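Local coordinates for protein inorganic pyrophosphatase (Neisseria gonorrhoeae, PDB 5TEA) that probably catalyses the hydrolysis of inorganic pyrophosphate to two phosphate ions with magnesium as cofactor, and works as a homohexamer, at residues A120-R123 and N124-N127; F59-P62 and T63-F67. All coordinates share one frame; numbering follows the deposited sequence.

Contact 1 of 2, residues A120-R123 and N124-N127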
ATOM      1  N   ALA B 120      -2.827   1.664  24.935  1.00 16.93           N
ATOM      2  CA  ALA B 120      -2.397   1.362  26.302  1.00 21.41           C
ATOM      3  C   ALA B 120      -1.576   0.080  26.370  1.00 20.05           C
ATOM      4  O   ALA B 120      -0.748  -0.074  27.271  1.00 17.38           O
ATOM      5  CB  ALA B 120      -3.602   1.262  27.239  1.00 15.63           C
ATOM      6  N   ASP B 121      -1.773  -0.827  25.419  1.00 16.74           N
ATOM      7  CA  ASP B 121      -1.075  -2.114  25.365  1.00 16.35           C
ATOM      8  C   ASP B 121      -0.442  -2.180  23.971  1.00 20.69           C
ATOM      9  O   ASP B 121      -1.095  -2.585  23.009  1.00 16.40           O
ATOM     10  CB  ASP B 121      -2.075  -3.253  25.633  1.00 18.52           C
ATOM     11  CG  ASP B 121      -1.419  -4.621  25.764  1.00 22.43           C
ATOM     12  OD1 ASP B 121      -0.217  -4.764  25.475  1.00 24.27           O
ATOM     13  OD2 ASP B 121      -2.133  -5.567  26.153  1.00 23.93           O
ATOM     14  N   ASP B 122       0.816  -1.753  23.859  1.00 15.38           N
ATOM     15  CA  ASP B 122       1.548  -1.737  22.587  1.00 20.09           C
ATOM     16  C   ASP B 122       2.717  -2.713  22.690  1.00 22.66           C
ATOM     17  O   ASP B 122       3.770  -2.373  23.238  1.00 22.01           O
ATOM     18  CB  ASP B 122       2.041  -0.325  22.254  1.00 19.20           C
ATOM     19  CG  ASP B 122       2.684  -0.240  20.862  1.00 26.94           C
ATOM     20  OD1 ASP B 122       3.169  -1.263  20.339  1.00 20.75           O
ATOM     21  OD2 ASP B 122       2.695   0.849  20.277  1.00 28.43           O
ATOM     22  N   ARG B 123       2.542  -3.917  22.143  1.00 18.33           N
ATOM     23  CA  ARG B 123       3.598  -4.917  22.196  1.00 23.97           C
ATOM     24  C   ARG B 123       4.493  -4.875  20.971  1.00 20.06           C
ATOM     25  O   ARG B 123       5.341  -5.760  20.808  1.00 24.93           O
ATOM     26  CB  ARG B 123       2.987  -6.311  22.392  1.00 23.44           C
ATOM     27  CG  ARG B 123       2.144  -6.340  23.670  1.00 20.35           C
ATOM     28  CD  ARG B 123       1.656  -7.703  24.085  1.00 26.82           C
ATOM     29  NE  ARG B 123       0.585  -7.545  25.072  1.00 24.65           N
ATOM     30  CZ  ARG B 123      -0.076  -8.547  25.642  1.00 27.49           C
ATOM     31  NH1 ARG B 123       0.217  -9.808  25.339  1.00 26.94           N
ATOM     32  NH2 ARG B 123      -1.045  -8.283  26.513  1.00 27.83           N
ATOM     33  N   ASN B 124       4.324  -3.869  20.108  1.00 19.13           N
ATOM     34  CA  ASN B 124       5.281  -3.676  19.027  1.00 18.30           C
ATOM     35  C   ASN B 124       6.474  -2.833  19.472  1.00 25.79           C
ATOM     36  O   ASN B 124       7.621  -3.164  19.157  1.00 20.95           O
ATOM     37  CB  ASN B 124       4.607  -3.015  17.823  1.00 22.65           C
ATOM     38  CG  ASN B 124       5.547  -2.868  16.637  1.00 27.60           C
ATOM     39  OD1 ASN B 124       6.155  -3.839  16.180  1.00 24.67           O
ATOM     40  ND2 ASN B 124       5.678  -1.644  16.137  1.00 29.44           N
ATOM     41  N   ASN B 125       6.239  -1.734  20.183  1.00 26.62           N
ATOM     42  CA  ASN B 125       7.348  -0.979  20.747  1.00 29.81           C
ATOM     43  C   ASN B 125       7.531  -1.234  22.239  1.00 26.36           C
ATOM     44  O   ASN B 125       8.416  -0.633  22.854  1.00 24.82           O
ATOM     45  CB  ASN B 125       7.187   0.523  20.463  1.00 22.14           C
ATOM     46  CG  ASN B 125       5.963   1.149  21.137  1.00 23.82           C
ATOM     47  OD1 ASN B 125       5.516   0.714  22.188  1.00 23.33           O
ATOM     48  ND2 ASN B 125       5.413   2.170  20.506  1.00 29.98           N
ATOM     49  N   GLY B 126       6.745  -2.129  22.825  1.00 23.30           N
ATOM     50  CA  GLY B 126       6.932  -2.434  24.234  1.00 22.99           C
ATOM     51  C   GLY B 126       6.545  -1.302  25.162  1.00 20.01           C
ATOM     52  O   GLY B 126       7.200  -1.099  26.191  1.00 19.24           O
ATOM     53  N   ASN B 127       5.477  -0.569  24.830  1.00 16.83           N
ATOM     54  CA  ASN B 127       5.020   0.575  25.618  1.00 17.01           C
ATOM     55  C   ASN B 127       6.149   1.584  25.827  1.00 16.80           C
ATOM     56  O   ASN B 127       6.386   2.071  26.933  1.00 17.00           O
ATOM     57  CB  ASN B 127       4.431   0.107  26.948  1.00 22.34           C
ATOM     58  CG  ASN B 127       3.314  -0.893  26.741  1.00 25.76           C
ATOM     59  OD1 ASN B 127       2.357  -0.610  26.025  1.00 20.89           O
ATOM     60  ND2 ASN B 127       3.447  -2.080  27.329  1.00 30.72           N
TER
HETATM   61  O   HOH W   1       1.528  -4.184  27.035  1.00 27.89           O
HETATM   62  O   HOH W   2       3.240   3.247  21.766  1.00 28.06           O

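Contact 2 of 2, residues F59-P62 and T63-F67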
ATOM      1  N   PHE B  59      -1.710  17.733   3.178  1.00 25.41           N
ATOM      2  CA  PHE B  59      -2.063  17.837   4.590  1.00 19.77           C
ATOM      3  C   PHE B  59      -2.720  16.557   5.105  1.00 19.58           C
ATOM      4  O   PHE B  59      -3.689  16.604   5.867  1.00 22.51           O
ATOM      5  CB  PHE B  59      -2.974  19.040   4.827  1.00 21.03           C
ATOM      6  CG  PHE B  59      -2.328  20.367   4.516  1.00 19.40           C
ATOM      7  CD1 PHE B  59      -1.035  20.640   4.939  1.00 25.55           C
ATOM      8  CD2 PHE B  59      -3.010  21.337   3.785  1.00 20.41           C
ATOM      9  CE1 PHE B  59      -0.438  21.855   4.675  1.00 22.70           C
ATOM     10  CE2 PHE B  59      -2.416  22.566   3.515  1.00 22.86           C
ATOM     11  CZ  PHE B  59      -1.125  22.823   3.947  1.00 22.55           C
ATOM     12  N   ALA B  60      -2.196  15.397   4.714  1.00 21.32           N
ATOM     13  CA  ALA B  60      -2.641  14.146   5.317  1.00 19.69           C
ATOM     14  C   ALA B  60      -2.379  14.185   6.817  1.00 20.17           C
ATOM     15  O   ALA B  60      -1.416  14.803   7.281  1.00 22.25           O
ATOM     16  CB  ALA B  60      -1.918  12.948   4.696  1.00 23.13           C
ATOM     17  N   LYS B  61      -3.260  13.551   7.580  1.00 20.26           N
ATOM     18  CA  LYS B  61      -3.108  13.566   9.035  1.00 21.39           C
ATOM     19  C   LYS B  61      -1.786  12.915   9.432  1.00 20.34           C
ATOM     20  O   LYS B  61      -1.488  11.802   8.975  1.00 19.31           O
ATOM     21  CB  LYS B  61      -4.263  12.834   9.722  1.00 21.94           C
ATOM     22  CG  LYS B  61      -5.590  13.559   9.674  1.00 30.67           C
ATOM     23  CD  LYS B  61      -5.513  14.921  10.371  1.00 40.89           C
ATOM     24  CE  LYS B  61      -6.293  15.995   9.606  1.00 47.16           C
ATOM     25  NZ  LYS B  61      -5.985  17.384  10.080  1.00 49.04           N
ATOM     26  N   PRO B  62      -0.975  13.562  10.282  1.00 21.10           N
ATOM     27  CA  PRO B  62       0.310  12.957  10.669  1.00 19.74           C
ATOM     28  C   PRO B  62       0.184  11.866  11.719  1.00 20.65           C
ATOM     29  O   PRO B  62       1.132  11.082  11.881  1.00 20.82           O
ATOM     30  CB  PRO B  62       1.111  14.156  11.213  1.00 18.97           C
ATOM     31  CG  PRO B  62       0.047  15.091  11.749  1.00 19.23           C
ATOM     32  CD  PRO B  62      -1.124  14.931  10.811  1.00 17.88           C
ATOM     33  N   THR B  63      -0.930  11.807  12.452  1.00 16.67           N
ATOM     34  CA  THR B  63      -1.219  10.734  13.401  1.00 17.24           C
ATOM     35  C   THR B  63      -2.631  10.250  13.132  1.00 15.91           C
ATOM     36  O   THR B  63      -3.372  10.871  12.382  1.00 14.54           O
ATOM     37  CB  THR B  63      -1.141  11.206  14.859  1.00 18.22           C
ATOM     38  OG1 THR B  63      -2.288  12.025  15.137  1.00 17.24           O
ATOM     39  CG2 THR B  63       0.135  12.024  15.094  1.00 17.60           C
ATOM     40  N   ASN B  64      -3.026   9.154  13.775  1.00 15.29           N
ATOM     41  CA  ASN B  64      -4.445   8.826  13.763  1.00 13.67           C
ATOM     42  C   ASN B  64      -5.192   9.920  14.512  1.00 16.30           C
ATOM     43  O   ASN B  64      -4.628  10.602  15.375  1.00 21.36           O
ATOM     44  CB  ASN B  64      -4.701   7.461  14.403  1.00 12.78           C
ATOM     45  CG  ASN B  64      -3.860   6.372  13.791  1.00 18.16           C
ATOM     46  OD1 ASN B  64      -4.137   5.901  12.673  1.00 17.56           O
ATOM     47  ND2 ASN B  64      -2.833   5.944  14.516  1.00 17.87           N
ATOM     48  N   TYR B  65      -6.465  10.104  14.165  1.00 16.23           N
ATOM     49  CA  TYR B  65      -7.267  11.180  14.728  1.00 19.25           C
ATOM     50  C   TYR B  65      -8.557  10.599  15.284  1.00 22.56           C
ATOM     51  O   TYR B  65      -9.279   9.896  14.571  1.00 17.33           O
ATOM     52  CB  TYR B  65      -7.572  12.229  13.655  1.00 16.66           C
ATOM     53  CG  TYR B  65      -8.047  13.571  14.161  1.00 20.51           C
ATOM     54  CD1 TYR B  65      -7.138  14.581  14.472  1.00 19.43           C
ATOM     55  CD2 TYR B  65      -9.404  13.850  14.278  1.00 19.22           C
ATOM     56  CE1 TYR B  65      -7.569  15.815  14.913  1.00 19.68           C
ATOM     57  CE2 TYR B  65      -9.842  15.094  14.713  1.00 23.51           C
ATOM     58  CZ  TYR B  65      -8.916  16.068  15.026  1.00 25.26           C
ATOM     59  OH  TYR B  65      -9.328  17.308  15.449  1.00 22.12           O
ATOM     60  N   GLY B  66      -8.849  10.877  16.550  1.00 18.69           N
ATOM     61  CA  GLY B  66     -10.071  10.344  17.131  1.00 21.76           C
ATOM     62  C   GLY B  66     -10.715  11.240  18.169  1.00 16.10           C
ATOM     63  O   GLY B  66     -10.409  12.432  18.235  1.00 15.00           O
ATOM     64  N   PHE B  67     -11.588  10.682  19.009  1.00 18.73           N
ATOM     65  CA  PHE B  67     -12.206  11.490  20.055  1.00 15.73           C
ATOM     66  C   PHE B  67     -12.422  10.652  21.304  1.00 15.51           C
ATOM     67  O   PHE B  67     -12.370   9.422  21.273  1.00 16.98           O
ATOM     68  CB  PHE B  67     -13.539  12.093  19.600  1.00 17.35           C
ATOM     69  CG  PHE B  67     -14.650  11.088  19.431  1.00 17.71           C
ATOM     70  CD1 PHE B  67     -14.778  10.360  18.247  1.00 22.04           C
ATOM     71  CD2 PHE B  67     -15.585  10.891  20.435  1.00 19.08           C
ATOM     72  CE1 PHE B  67     -15.811   9.447  18.079  1.00 20.52           C
ATOM     73  CE2 PHE B  67     -16.620   9.965  20.270  1.00 22.72           C
ATOM     74  CZ  PHE B  67     -16.731   9.250  19.089  1.00 24.68           C
TER

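Contact 1 of 2, residues A120-R123 and N124-N127
Asn-124 meets Asp-122 through its backbone. Its N donates to Asp-122 OD1 at 2.9 Å, nearly in line with the C-O bond. This closes an Asx turn. Asp-122 CG is anti to the backbone N and beside the carbonyl carbon (chi1 -174°), which puts the carboxylate on the side of the following residues. Asn-125 N adds a second, straighter bond to the same oxygen at 3.1 Å, arriving from above the carboxylate plane. Two N-H groups therefore grip OD1. The Asn-125 amide stacks on the carboxylate, the planes 30° apart, with Asn-125 OD1 3.3 Å from Asp-122 CG. A water links Asp-122 OD2 to Asn-125 ND2. Both asparagine ND2 groups also donate to Glu-86, and Asn-125 OD1 accepts from Ala-128 N. Gly-126 and Asn-127 both take positive phi where the chain doubles back. Asn-127 then grips the Asp-122 backbone twice. Its N donates to Asp-122 O at 3.0 Å, and its OD1 accepts from Asp-122 N at 2.9 Å. On the first arm, Arg-123 holds Asp-121 side-on in a salt bridge, NE to OD1 2.9 Å. The turn follows strand 110-119, and Ala-120 is still bonded to Glu-96 of strand 94-107. At the hexamer interface the turn packs on Arg-53 and Ile-54 in strand 48-54 of a second subunit and is bonded by Gln-138 and Gln-142 in helix 137-149 of a third.

Contact 2 of 2, residues F59-P62 and T63-F67
The ring of Tyr-65 is approached across the turn by the side chain of Lys-61. The nearest atoms are Lys-61 CD and Tyr-65 CD1, 4.4 Å apart. Lys-61 NZ is 5.8 Å from the centroid of the Tyr-65 ring, so any cation-pi attraction there is weak at most. Phe-147 of helix 137-149, and Asp-80 and Leu-82 of strand 80-83, also touch the Tyr-65 side chain. Lys-61 is folded rather than extended. Its chain bends at chi2 (-61°) and again at chi3, which brings CD toward the ring, obliquely. Near its base, Lys-61 CB rests against Thr-63 O at 3.4 Å. Pro-62 makes the corner between Lys-61 and Thr-63, and Thr-63 CG2 lies 3.4 Å from Pro-62 C. Thr-63 OG1 sits between its own backbone N and carbonyl carbon (chi1 73°). From there it donates to Asn-64 O at 2.7 Å, from above that carbonyl plane, just where strand 64-67 begins. Lys-61 NZ bonds His-146 and makes a cation-pi contact with Tyr-150, while Tyr-65 OH has a weak hydrogen bond to Lys-114 NZ. Tyr-65 and Tyr-150 are both predicted to bind substrate. Tyr-65 also lies by the metal site, its side chain about 6 Å from the bound calcium ion. The contact thus joins a cationic amine and a phenol beside a predicted substrate pocket, which is consistent with binding the pyrophosphate anion.

How the contacts relate
Contact 2 precedes contact 1 along the chain. Their centres are about 20 Å apart and their nearest atoms about 9 Å. Both adjoin the mixed sheet: contact 2 runs into strand 64-67, and contact 1 follows strand 110-119. Strand 80-83 pairs with both strands, antiparallel to the first and parallel to the second. Helix 137-149 serves both: residues 59-67 pack on it in their own chain, while residues 120-127 meet its copy in another subunit. Contact 2 lies beside the metal site. Contact 1 is away from the metal and substrate sites of its own chain, though it packs on Arg-53 of a second subunit, predicted to bind substrate. Both reach other subunits, contact 1 two.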